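PDB 7A0J: Serine/threonine-protein kinase-like protein ACR4 from Arabidopsis thaliana, which is a plant receptor kinase that acts with the CLE40 peptide to control formative cell division in root meristems. Local coordinates for residues G20-S23 / V29-Y32; F57-L62 / Y99-L104; K138-L143 / S159-G164. All coordinates share one frame; numbering follows the deposited sequence.

Contact 1: G20-S23 / V29-Y32; sequences GLKS and VVCY
A beta hairpin within the first repeat of this extracellular beta-propeller includes, near its turn, the hydrogen-bonded antiparallel pair Gly20–Val30, a compact example of a strand pairing whose polar contacts are made by backbone alone. Gly20 N donates to Val30 O at 2.9 Å, and Val30 N returns the bond to Gly20 O at 3.0 Å, both nearly straight (163° and 171° at the hydrogen). Gly20 O also meets a second hydrogen, since Val29 CA lies 3.4 Å from that oxygen in a CA-H...O contact. One step further along, Leu21 and Val29 form the non-hydrogen-bonded pair, their CA atoms 4.6 Å apart. Their side chains leave the sheet on the same face, where both pack on Phe48 and Leu51 of strand 48-53, and Val29 reaches Trp71 as well.

The other face carries Val30. Gly20 has no side chain to set beside it, and the side chain that meets Val30 across the hairpin is that of Lys22, which lies just past the end of the strand. Val30 places CG2 anti to its own carbonyl carbon, and this methyl meets the lysine's aliphatic stem, with CG at 3.6 Å and CD at 3.9 Å from Val30 CG2. A bend at chi3 (85°) comes only beyond those two carbons. The Cys19–Cys31 disulfide adds a covalent link between the same strands. The chemistry thus divides by face: Leu21 and Val29 pack on strand 48-53 of the next repeat, while on the Val30 face the exposed lysine contributes methylenes rather than charge.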
ATOM      1  N   GLY A  20       1.225 -11.298   4.610  1.00 34.65           N
ATOM      2  CA  GLY A  20       0.210 -11.656   3.606  1.00 36.18           C
ATOM      3  C   GLY A  20      -0.977 -12.348   4.246  1.00 37.27           C
ATOM      4  O   GLY A  20      -0.796 -12.957   5.319  1.00 36.78           O
ATOM      5  N   LEU A  21      -2.151 -12.246   3.623  1.00 38.71           N
ATOM      6  CA  LEU A  21      -3.358 -13.021   4.009  1.00 41.16           C
ATOM      7  C   LEU A  21      -3.151 -14.467   3.546  1.00 44.04           C
ATOM      8  O   LEU A  21      -2.655 -14.653   2.414  1.00 44.75           O
ATOM      9  CB  LEU A  21      -4.602 -12.390   3.370  1.00 42.03           C
ATOM     10  CG  LEU A  21      -4.837 -10.913   3.690  1.00 40.51           C
ATOM     11  CD1 LEU A  21      -6.107 -10.409   3.024  1.00 41.97           C
ATOM     12  CD2 LEU A  21      -4.896 -10.674   5.191  1.00 39.59           C
ATOM     13  N   LYS A  22      -3.486 -15.447   4.393  1.00 46.31           N
ATOM     14  CA  LYS A  22      -3.332 -16.897   4.086  1.00 49.61           C
ATOM     15  C   LYS A  22      -4.197 -17.238   2.867  1.00 52.61           C
ATOM     16  O   LYS A  22      -5.263 -16.611   2.702  1.00 52.78           O
ATOM     17  CB  LYS A  22      -3.703 -17.758   5.298  1.00 51.22           C
ATOM     18  CG  LYS A  22      -2.772 -17.617   6.495  1.00 49.68           C
ATOM     19  CD  LYS A  22      -3.122 -18.516   7.661  1.00 51.57           C
ATOM     20  CE  LYS A  22      -2.542 -19.909   7.541  1.00 54.44           C
ATOM     21  NZ  LYS A  22      -2.770 -20.703   8.772  1.00 56.39           N
ATOM     22  N   SER A  23      -3.739 -18.187   2.044  1.00 55.42           N
ATOM     23  CA  SER A  23      -4.371 -18.590   0.759  1.00 58.64           C
ATOM     24  C   SER A  23      -5.552 -19.538   1.008  1.00 62.01           C
ATOM     25  O   SER A  23      -6.353 -19.726   0.072  1.00 64.81           O
ATOM     26  CB  SER A  23      -3.358 -19.214  -0.159  1.00 60.26           C
ATOM     27  OG  SER A  23      -2.636 -20.235   0.513  1.00 61.79           O
ATOM     28  N   VAL A  29      -3.420 -13.538   8.968  1.00 37.73           N
ATOM     29  CA  VAL A  29      -2.162 -12.920   8.452  1.00 36.18           C
ATOM     30  C   VAL A  29      -0.975 -13.776   8.906  1.00 36.49           C
ATOM     31  O   VAL A  29      -0.985 -14.252  10.058  1.00 37.02           O
ATOM     32  CB  VAL A  29      -2.017 -11.445   8.885  1.00 34.55           C
ATOM     33  CG1 VAL A  29      -2.140 -11.257  10.390  1.00 34.53           C
ATOM     34  CG2 VAL A  29      -0.718 -10.836   8.377  1.00 33.40           C
ATOM     35  N   VAL A  30      -0.012 -13.981   8.004  1.00 36.43           N
ATOM     36  CA  VAL A  30       1.313 -14.608   8.278  1.00 36.94           C
ATOM     37  C   VAL A  30       2.381 -13.575   7.905  1.00 35.53           C
ATOM     38  O   VAL A  30       2.231 -12.938   6.841  1.00 34.71           O
ATOM     39  CB  VAL A  30       1.491 -15.927   7.498  1.00 39.37           C
ATOM     40  CG1 VAL A  30       2.888 -16.506   7.664  1.00 40.23           C
ATOM     41  CG2 VAL A  30       0.439 -16.955   7.888  1.00 41.44           C
ATOM     42  N   CYS A  31       3.388 -13.395   8.762  1.00 35.16           N
ATOM     43  CA  CYS A  31       4.499 -12.426   8.567  1.00 34.28           C
ATOM     44  C   CYS A  31       5.841 -13.163   8.587  1.00 35.17           C
ATOM     45  O   CYS A  31       5.947 -14.192   9.282  1.00 36.36           O
ATOM     46  CB  CYS A  31       4.478 -11.329   9.626  1.00 33.41           C
ATOM     47  SG  CYS A  31       2.973 -10.323   9.590  1.00 33.27           S
ATOM     48  N   TYR A  32       6.809 -12.650   7.827  1.00 35.03           N
ATOM     49  CA  TYR A  32       8.216 -13.121   7.775  1.00 36.37           C
ATOM     50  C   TYR A  32       9.143 -11.903   7.742  1.00 35.33           C
ATOM     51  O   TYR A  32       8.874 -10.993   6.940  1.00 34.48           O
ATOM     52  CB  TYR A  32       8.468 -13.980   6.534  1.00 38.35           C
ATOM     53  CG  TYR A  32       7.538 -15.152   6.356  1.00 39.98           C
ATOM     54  CD1 TYR A  32       7.714 -16.319   7.079  1.00 41.81           C
ATOM     55  CD2 TYR A  32       6.486 -15.100   5.454  1.00 40.32           C
ATOM     56  CE1 TYR A  32       6.869 -17.404   6.916  1.00 43.82           C
ATOM     57  CE2 TYR A  32       5.635 -16.178   5.275  1.00 42.08           C
ATOM     58  CZ  TYR A  32       5.826 -17.335   6.010  1.00 44.09           C
ATOM     59  OH  TYR A  32       4.993 -18.404   5.844  1.00 47.11           O
TER

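Contact 2: F57-L62 / Y99-L104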
ATOM      1  N   PHE A  57       6.125  -0.781  11.689  1.00 32.32           N
ATOM      2  CA  PHE A  57       4.742  -1.253  11.963  1.00 31.81           C
ATOM      3  C   PHE A  57       4.097  -1.846  10.706  1.00 31.02           C
ATOM      4  O   PHE A  57       4.382  -1.389   9.584  1.00 31.27           O
ATOM      5  CB  PHE A  57       3.892  -0.113  12.530  1.00 32.61           C
ATOM      6  CG  PHE A  57       3.644   1.020  11.569  1.00 33.68           C
ATOM      7  CD1 PHE A  57       4.499   2.109  11.513  1.00 35.27           C
ATOM      8  CD2 PHE A  57       2.548   0.999  10.721  1.00 33.57           C
ATOM      9  CE1 PHE A  57       4.265   3.148  10.627  1.00 36.29           C
ATOM     10  CE2 PHE A  57       2.316   2.038   9.833  1.00 34.48           C
ATOM     11  CZ  PHE A  57       3.175   3.112   9.788  1.00 35.83           C
ATOM     12  N   MET A  58       3.253  -2.857  10.923  1.00 30.39           N
ATOM     13  CA  MET A  58       2.303  -3.430   9.936  1.00 30.53           C
ATOM     14  C   MET A  58       0.887  -3.083  10.408  1.00 30.88           C
ATOM     15  O   MET A  58       0.655  -3.137  11.634  1.00 30.81           O
ATOM     16  CB  MET A  58       2.472  -4.953   9.854  1.00 30.39           C
ATOM     17  CG  MET A  58       1.517  -5.642   8.897  1.00 30.66           C
ATOM     18  SD  MET A  58       1.601  -5.014   7.201  1.00 31.20           S
ATOM     19  CE  MET A  58       3.285  -5.423   6.743  1.00 30.94           C
ATOM     20  N   CYS A  59       0.003  -2.688   9.487  1.00 31.29           N
ATOM     21  CA  CYS A  59      -1.433  -2.438   9.798  0.74 32.12           C
ATOM     22  C   CYS A  59      -2.316  -3.261   8.858  1.00 32.23           C
ATOM     23  O   CYS A  59      -1.842  -3.648   7.773  1.00 32.27           O
ATOM     24  CB  CYS A  59      -1.822  -0.967   9.703  0.74 33.19           C
ATOM     25  SG  CYS A  59      -0.757   0.149  10.653  0.74 34.19           S
ATOM     26  N   GLY A  60      -3.543  -3.523   9.303  1.00 32.85           N
ATOM     27  CA  GLY A  60      -4.574  -4.236   8.532  1.00 33.40           C
ATOM     28  C   GLY A  60      -5.952  -3.668   8.813  1.00 34.26           C
ATOM     29  O   GLY A  60      -6.135  -3.062   9.889  1.00 34.44           O
ATOM     30  N   LEU A  61      -6.877  -3.831   7.867  1.00 34.97           N
ATOM     31  CA  LEU A  61      -8.321  -3.549   8.065  1.00 36.46           C
ATOM     32  C   LEU A  61      -8.975  -4.821   8.614  1.00 37.34           C
ATOM     33  O   LEU A  61      -9.000  -5.827   7.881  1.00 37.70           O
ATOM     34  CB  LEU A  61      -8.939  -3.118   6.732  1.00 37.47           C
ATOM     35  CG  LEU A  61     -10.416  -2.728   6.778  1.00 39.48           C
ATOM     36  CD1 LEU A  61     -10.672  -1.673   7.844  1.00 39.75           C
ATOM     37  CD2 LEU A  61     -10.885  -2.237   5.417  1.00 40.65           C
ATOM     38  N   LEU A  62      -9.440  -4.782   9.868  1.00 38.08           N
ATOM     39  CA  LEU A  62     -10.097  -5.926  10.560  1.00 39.60           C
ATOM     40  C   LEU A  62     -11.383  -6.296   9.813  1.00 42.03           C
ATOM     41  O   LEU A  62     -12.146  -5.379   9.462  1.00 42.70           O
ATOM     42  CB  LEU A  62     -10.393  -5.547  12.015  1.00 40.11           C
ATOM     43  CG  LEU A  62      -9.180  -5.466  12.941  1.00 38.59           C
ATOM     44  CD1 LEU A  62      -9.544  -4.787  14.254  1.00 39.55           C
ATOM     45  CD2 LEU A  62      -8.599  -6.849  13.198  1.00 38.34           C
ATOM     46  N   TYR A  99       5.508   7.068   8.449  1.00 48.50           N
ATOM     47  CA  TYR A  99       5.222   7.464   9.854  1.00 49.83           C
ATOM     48  C   TYR A  99       3.769   7.931  10.003  1.00 48.76           C
ATOM     49  O   TYR A  99       3.492   8.712  10.931  1.00 50.18           O
ATOM     50  CB  TYR A  99       6.182   8.573  10.294  1.00 53.59           C
ATOM     51  CG  TYR A  99       7.623   8.344   9.916  1.00 55.71           C
ATOM     52  CD1 TYR A  99       8.353   7.311  10.483  1.00 55.94           C
ATOM     53  CD2 TYR A  99       8.262   9.160   8.995  1.00 57.93           C
ATOM     54  CE1 TYR A  99       9.680   7.094  10.145  1.00 58.08           C
ATOM     55  CE2 TYR A  99       9.587   8.954   8.644  1.00 60.00           C
ATOM     56  CZ  TYR A  99      10.299   7.918   9.221  1.00 60.06           C
ATOM     57  OH  TYR A  99      11.605   7.704   8.884  1.00 62.60           O
ATOM     58  N   HIS A 100       2.865   7.463   9.138  1.00 46.84           N
ATOM     59  CA  HIS A 100       1.425   7.835   9.173  1.00 46.27           C
ATOM     60  C   HIS A 100       0.564   6.695   8.620  1.00 44.18           C
ATOM     61  O   HIS A 100       1.069   5.896   7.809  1.00 42.94           O
ATOM     62  CB  HIS A 100       1.189   9.161   8.429  1.00 47.95           C
ATOM     63  CG  HIS A 100       0.861   8.999   6.982  1.00 47.06           C
ATOM     64  ND1 HIS A 100       1.825   9.028   5.995  1.00 47.80           N
ATOM     65  CD2 HIS A 100      -0.316   8.792   6.355  1.00 45.93           C
ATOM     66  CE1 HIS A 100       1.254   8.854   4.820  1.00 47.00           C
ATOM     67  NE2 HIS A 100      -0.058   8.700   5.014  1.00 45.91           N
ATOM     68  N   LEU A 101      -0.694   6.649   9.060  1.00 44.12           N
ATOM     69  CA  LEU A 101      -1.754   5.741   8.551  1.00 43.08           C
ATOM     70  C   LEU A 101      -2.996   6.579   8.233  1.00 43.94           C
ATOM     71  O   LEU A 101      -3.347   7.434   9.065  1.00 44.91           O
ATOM     72  CB  LEU A 101      -2.057   4.688   9.622  1.00 42.31           C
ATOM     73  CG  LEU A 101      -3.210   3.739   9.303  1.00 41.41           C
ATOM     74  CD1 LEU A 101      -2.850   2.832   8.138  1.00 40.81           C
ATOM     75  CD2 LEU A 101      -3.585   2.916  10.525  1.00 41.23           C
ATOM     76  N   CYS A 102      -3.618   6.352   7.073  1.00 43.16           N
ATOM     77  CA  CYS A 102      -4.908   6.975   6.666  1.00 42.96           C
ATOM     78  C   CYS A 102      -5.962   5.882   6.472  1.00 42.57           C
ATOM     79  O   CYS A 102      -5.617   4.823   5.917  1.00 43.20           O
ATOM     80  CB  CYS A 102      -4.766   7.794   5.389  1.00 44.36           C
ATOM     81  SG  CYS A 102      -3.778   9.297   5.603  1.00 46.30           S
ATOM     82  N   GLY A 103      -7.190   6.140   6.930  1.00 42.14           N
ATOM     83  CA  GLY A 103      -8.351   5.245   6.770  1.00 42.66           C
ATOM     84  C   GLY A 103      -9.483   5.934   6.028  1.00 43.04           C
ATOM     85  O   GLY A 103      -9.841   7.062   6.417  1.00 42.48           O
ATOM     86  N   LEU A 104     -10.019   5.287   4.989  1.00 44.24           N
ATOM     87  CA  LEU A 104     -11.223   5.756   4.253  1.00 45.23           C
ATOM     88  C   LEU A 104     -12.463   5.404   5.084  1.00 46.27           C
ATOM     89  O   LEU A 104     -12.861   4.222   5.087  1.00 46.83           O
ATOM     90  CB  LEU A 104     -11.258   5.106   2.866  1.00 45.97           C
ATOM     91  CG  LEU A 104     -12.329   5.635   1.915  1.00 46.63           C
ATOM     92  CD1 LEU A 104     -12.161   7.129   1.677  1.00 46.81           C
ATOM     93  CD2 LEU A 104     -12.297   4.880   0.595  1.00 47.63           C
TER
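With CG set between the backbone N and the carbonyl carbon (chi1 66°), Phe57 directs its ring out from strand 57-62 toward the backbone of Tyr99 and His100. Leu101 answers from the facing strand with CG anti to its backbone N (chi1 175°), and its CD2 is the branch that reaches Cys59. The Phe57 ring arrives edge-on: CZ stands 4.0 Å from His100 O and CE1 4.5 Å from Tyr99 CA, both partners lying near the plane of the ring. Beside it, Leu101 CD2 approaches Cys59 SG to 4.0 Å, although Cys59 is modelled in two conformers and this distance, which belongs to one, is tentative.

No hydrogen bond crosses the contact, and the backbones stay well apart, with CA atoms of Cys59 and Leu101 8.3 Å from each other. Such spacing illustrates blade-on-blade packing in a beta-propeller: strand 57-62 is the middle strand of one antiparallel sheet, strand 100-105 belongs to the next, and side chains fill the space between the two. Leu101 also touches Thr52, Cys70 and Val94, while Phe57 leans on Ala96, Ile77 and Met79, which makes the contact part of a buried apolar layer. The sulfur of Cys59 is joined to Cys70 on the neighbouring strand of its own sheet. The bond from CA to CB of His100 leads away from strand 57-62, and its NE2 is hydrogen-bonded to Asn150 ND2.

Contact 3: K138-L143 / S159-G164; sequences KQLHSL and SVFCWG
Over one face of the Phe161 ring sits the ammonium of Lys138, while Leu140 meets the ring obliquely and Phe136 packs against it edge-to-face. The pairing belongs to a single blade of the propeller, matched by an RCC1 repeat: strands 139-145 and 160-163 share an antiparallel sheet but are separated by strand 150-154, and their side chains meet across that middle strand. Lys138 NZ lies 4.5 Å from the centroid of the Phe161 ring and 22° off its normal, a cation-pi geometry displaced toward the rim; the closest carbon is Phe161 CD1, 4.2 Å from Lys138 NZ. Leu140 brings both methyls to the other ortho carbon, with CD1 4.0 Å and CD2 4.1 Å from Phe161 CD2. Since Phe161 has CG anti to its backbone N (chi1 168°), the ring extends toward strand 139-145 and can take both neighbours. The chain turns a corner at Lys138, which leads from one sheet into the next. Further along the same strand, Glu93 accepts the N-H groups of Ser142 and Leu143 through its two carboxylate oxygens, and His141 ND1 is hydrogen-bonded to Ser142 OG at 2.8 Å.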
ATOM      1  N   LYS A 138     -15.450  15.169  -2.919  1.00 68.38           N
ATOM      2  CA  LYS A 138     -15.580  14.075  -3.920  1.00 67.41           C
ATOM      3  C   LYS A 138     -15.614  12.717  -3.209  1.00 64.50           C
ATOM      4  O   LYS A 138     -15.060  12.611  -2.096  1.00 62.86           O
ATOM      5  CB  LYS A 138     -14.403  14.088  -4.902  1.00 66.80           C
ATOM      6  CG  LYS A 138     -14.364  15.257  -5.876  1.00 70.23           C
ATOM      7  CD  LYS A 138     -13.332  15.095  -6.977  1.00 69.91           C
ATOM      8  CE  LYS A 138     -11.919  14.891  -6.467  1.00 67.43           C
ATOM      9  NZ  LYS A 138     -11.481  16.001  -5.586  1.00 68.75           N
ATOM     10  N   GLN A 139     -16.226  11.719  -3.851  1.00 64.25           N
ATOM     11  CA  GLN A 139     -16.154  10.289  -3.452  1.00 61.91           C
ATOM     12  C   GLN A 139     -14.782   9.745  -3.868  1.00 59.25           C
ATOM     13  O   GLN A 139     -14.417   9.915  -5.048  1.00 59.88           O
ATOM     14  CB  GLN A 139     -17.297   9.502  -4.097  1.00 63.72           C
ATOM     15  CG  GLN A 139     -18.676   9.901  -3.590  1.00 66.45           C
ATOM     16  CD  GLN A 139     -18.878   9.563  -2.133  1.00 65.33           C
ATOM     17  OE1 GLN A 139     -18.537   8.475  -1.674  1.00 63.50           O
ATOM     18  NE2 GLN A 139     -19.441  10.501  -1.390  1.00 66.98           N
ATOM     19  N   LEU A 140     -14.046   9.136  -2.931  1.00 56.38           N
ATOM     20  CA  LEU A 140     -12.662   8.633  -3.140  1.00 53.98           C
ATOM     21  C   LEU A 140     -12.603   7.128  -2.856  1.00 52.11           C
ATOM     22  O   LEU A 140     -13.399   6.645  -2.031  1.00 52.26           O
ATOM     23  CB  LEU A 140     -11.700   9.387  -2.215  1.00 53.38           C
ATOM     24  CG  LEU A 140     -11.640  10.903  -2.399  1.00 55.46           C
ATOM     25  CD1 LEU A 140     -10.815  11.541  -1.292  1.00 55.26           C
ATOM     26  CD2 LEU A 140     -11.076  11.271  -3.764  1.00 56.07           C
ATOM     27  N   HIS A 141     -11.680   6.430  -3.523  1.00 50.41           N
ATOM     28  CA  HIS A 141     -11.285   5.025  -3.237  1.00 48.70           C
ATOM     29  C   HIS A 141      -9.807   4.842  -3.602  1.00 46.78           C
ATOM     30  O   HIS A 141      -9.178   5.832  -4.032  1.00 46.77           O
ATOM     31  CB  HIS A 141     -12.207   4.043  -3.974  1.00 50.07           C
ATOM     32  CG  HIS A 141     -12.106   4.114  -5.461  1.00 51.25           C
ATOM     33  ND1 HIS A 141     -11.304   3.257  -6.187  1.00 50.69           N
ATOM     34  CD2 HIS A 141     -12.701   4.929  -6.359  1.00 53.35           C
ATOM     35  CE1 HIS A 141     -11.409   3.541  -7.469  1.00 52.16           C
ATOM     36  NE2 HIS A 141     -12.259   4.563  -7.601  1.00 53.85           N
ATOM     37  N   SER A 142      -9.281   3.626  -3.432  1.00 45.27           N
ATOM     38  CA  SER A 142      -7.891   3.230  -3.785  1.00 43.93           C
ATOM     39  C   SER A 142      -6.883   4.163  -3.101  1.00 42.84           C
ATOM     40  O   SER A 142      -6.027   4.734  -3.805  1.00 42.85           O
ATOM     41  CB  SER A 142      -7.711   3.211  -5.284  1.00 44.81           C
ATOM     42  OG  SER A 142      -8.658   2.346  -5.894  1.00 46.38           O
ATOM     43  N   LEU A 143      -6.986   4.311  -1.775  1.00 42.23           N
ATOM     44  CA  LEU A 143      -5.999   5.045  -0.935  1.00 41.80           C
ATOM     45  C   LEU A 143      -4.599   4.465  -1.184  1.00 40.47           C
ATOM     46  O   LEU A 143      -4.479   3.228  -1.297  1.00 39.64           O
ATOM     47  CB  LEU A 143      -6.383   4.928   0.546  1.00 42.21           C
ATOM     48  CG  LEU A 143      -7.120   6.127   1.142  1.00 43.65           C
ATOM     49  CD1 LEU A 143      -8.399   6.428   0.379  1.00 44.72           C
ATOM     50  CD2 LEU A 143      -7.426   5.886   2.613  1.00 44.27           C
ATOM     51  N   SER A 159     -10.023  10.325 -11.565  1.00 62.21           N
ATOM     52  CA  SER A 159      -8.894  11.289 -11.458  1.00 61.85           C
ATOM     53  C   SER A 159      -8.142  11.052 -10.143  1.00 58.85           C
ATOM     54  O   SER A 159      -8.783  10.613  -9.167  1.00 57.58           O
ATOM     55  CB  SER A 159      -9.377  12.714 -11.572  1.00 64.74           C
ATOM     56  OG  SER A 159     -10.415  12.978 -10.642  1.00 65.03           O
ATOM     57  N   VAL A 160      -6.834  11.324 -10.127  1.00 57.98           N
ATOM     58  CA  VAL A 160      -5.953  11.145  -8.934  1.00 55.77           C
ATOM     59  C   VAL A 160      -5.976  12.436  -8.106  1.00 57.26           C
ATOM     60  O   VAL A 160      -5.887  13.529  -8.699  1.00 59.70           O
ATOM     61  CB  VAL A 160      -4.517  10.732  -9.319  1.00 54.65           C
ATOM     62  CG1 VAL A 160      -3.748  11.850 -10.012  1.00 56.81           C
ATOM     63  CG2 VAL A 160      -3.744  10.229  -8.109  1.00 52.51           C
ATOM     64  N   PHE A 161      -6.098  12.293  -6.784  1.00 56.27           N
ATOM     65  CA  PHE A 161      -6.144  13.397  -5.791  1.00 57.88           C
ATOM     66  C   PHE A 161      -5.220  13.043  -4.622  1.00 56.35           C
ATOM     67  O   PHE A 161      -5.355  11.932  -4.073  1.00 54.15           O
ATOM     68  CB  PHE A 161      -7.585  13.630  -5.329  1.00 59.05           C
ATOM     69  CG  PHE A 161      -7.723  14.527  -4.126  1.00 60.48           C
ATOM     70  CD1 PHE A 161      -7.499  15.893  -4.230  1.00 63.70           C
ATOM     71  CD2 PHE A 161      -8.084  14.009  -2.892  1.00 59.21           C
ATOM     72  CE1 PHE A 161      -7.629  16.719  -3.122  1.00 65.36           C
ATOM     73  CE2 PHE A 161      -8.215  14.835  -1.787  1.00 60.84           C
ATOM     74  CZ  PHE A 161      -7.984  16.187  -1.903  1.00 63.91           C
ATOM     75  N   CYS A 162      -4.309  13.956  -4.270  1.00 57.93           N
ATOM     76  CA  CYS A 162      -3.297  13.787  -3.192  1.00 57.41           C
ATOM     77  C   CYS A 162      -3.351  14.987  -2.238  1.00 60.06           C
ATOM     78  O   CYS A 162      -3.720  16.087  -2.695  1.00 62.60           O
ATOM     79  CB  CYS A 162      -1.900  13.618  -3.779  1.00 57.34           C
ATOM     80  SG  CYS A 162      -1.794  12.300  -5.020  1.00 55.21           S
ATOM     81  N   TRP A 163      -2.997  14.769  -0.966  1.00 59.86           N
ATOM     82  CA  TRP A 163      -3.076  15.771   0.131  1.00 62.67           C
ATOM     83  C   TRP A 163      -1.954  15.529   1.149  1.00 63.12           C
ATOM     84  O   TRP A 163      -1.146  14.603   0.931  1.00 61.31           O
ATOM     85  CB  TRP A 163      -4.455  15.712   0.799  1.00 62.50           C
ATOM     86  CG  TRP A 163      -4.719  14.422   1.513  1.00 59.87           C
ATOM     87  CD1 TRP A 163      -4.447  14.136   2.820  1.00 60.05           C
ATOM     88  CD2 TRP A 163      -5.298  13.229   0.953  1.00 57.14           C
ATOM     89  NE1 TRP A 163      -4.820  12.852   3.112  1.00 57.62           N
ATOM     90  CE2 TRP A 163      -5.347  12.271   1.988  1.00 55.79           C
ATOM     91  CE3 TRP A 163      -5.780  12.877  -0.314  1.00 56.27           C
ATOM     92  CZ2 TRP A 163      -5.857  10.987   1.790  1.00 53.62           C
ATOM     93  CZ3 TRP A 163      -6.285  11.610  -0.508  1.00 54.12           C
ATOM     94  CH2 TRP A 163      -6.321  10.679   0.532  1.00 52.84           C
ATOM     95  N   GLY A 164      -1.924  16.331   2.219  1.00 65.95           N
ATOM     96  CA  GLY A 164      -0.994  16.192   3.358  1.00 67.16           C
ATOM     97  C   GLY A 164       0.011  17.330   3.403  1.00 71.12           C
ATOM     98  O   GLY A 164       1.197  17.046   3.147  1.00 71.29           O
TER

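In the fold
The three contacts sample different levels of one beta-propeller. Contact 1 joins adjacent strands of a hairpin and relies on backbone hydrogen bonds; contact 3 spans the two strands flanking a middle one, and contact 2 packs two successive sheets together. Neither of the last two has a hydrogen bond between its segments. Contact 2 is buried, its centre about 9 Å from the centre of the chain, and made of apolar side chains and a backbone carbonyl. Contacts 1 and 3, with centres about 15 and 14 Å from the chain's centre and on opposite sides of it, are partly buried, and each involves a lysine: by its methylenes in one, by its ammonium in the other. Contacts 2 and 3 touch, Leu104 CD2 lying 3.4 Å from Leu140 O.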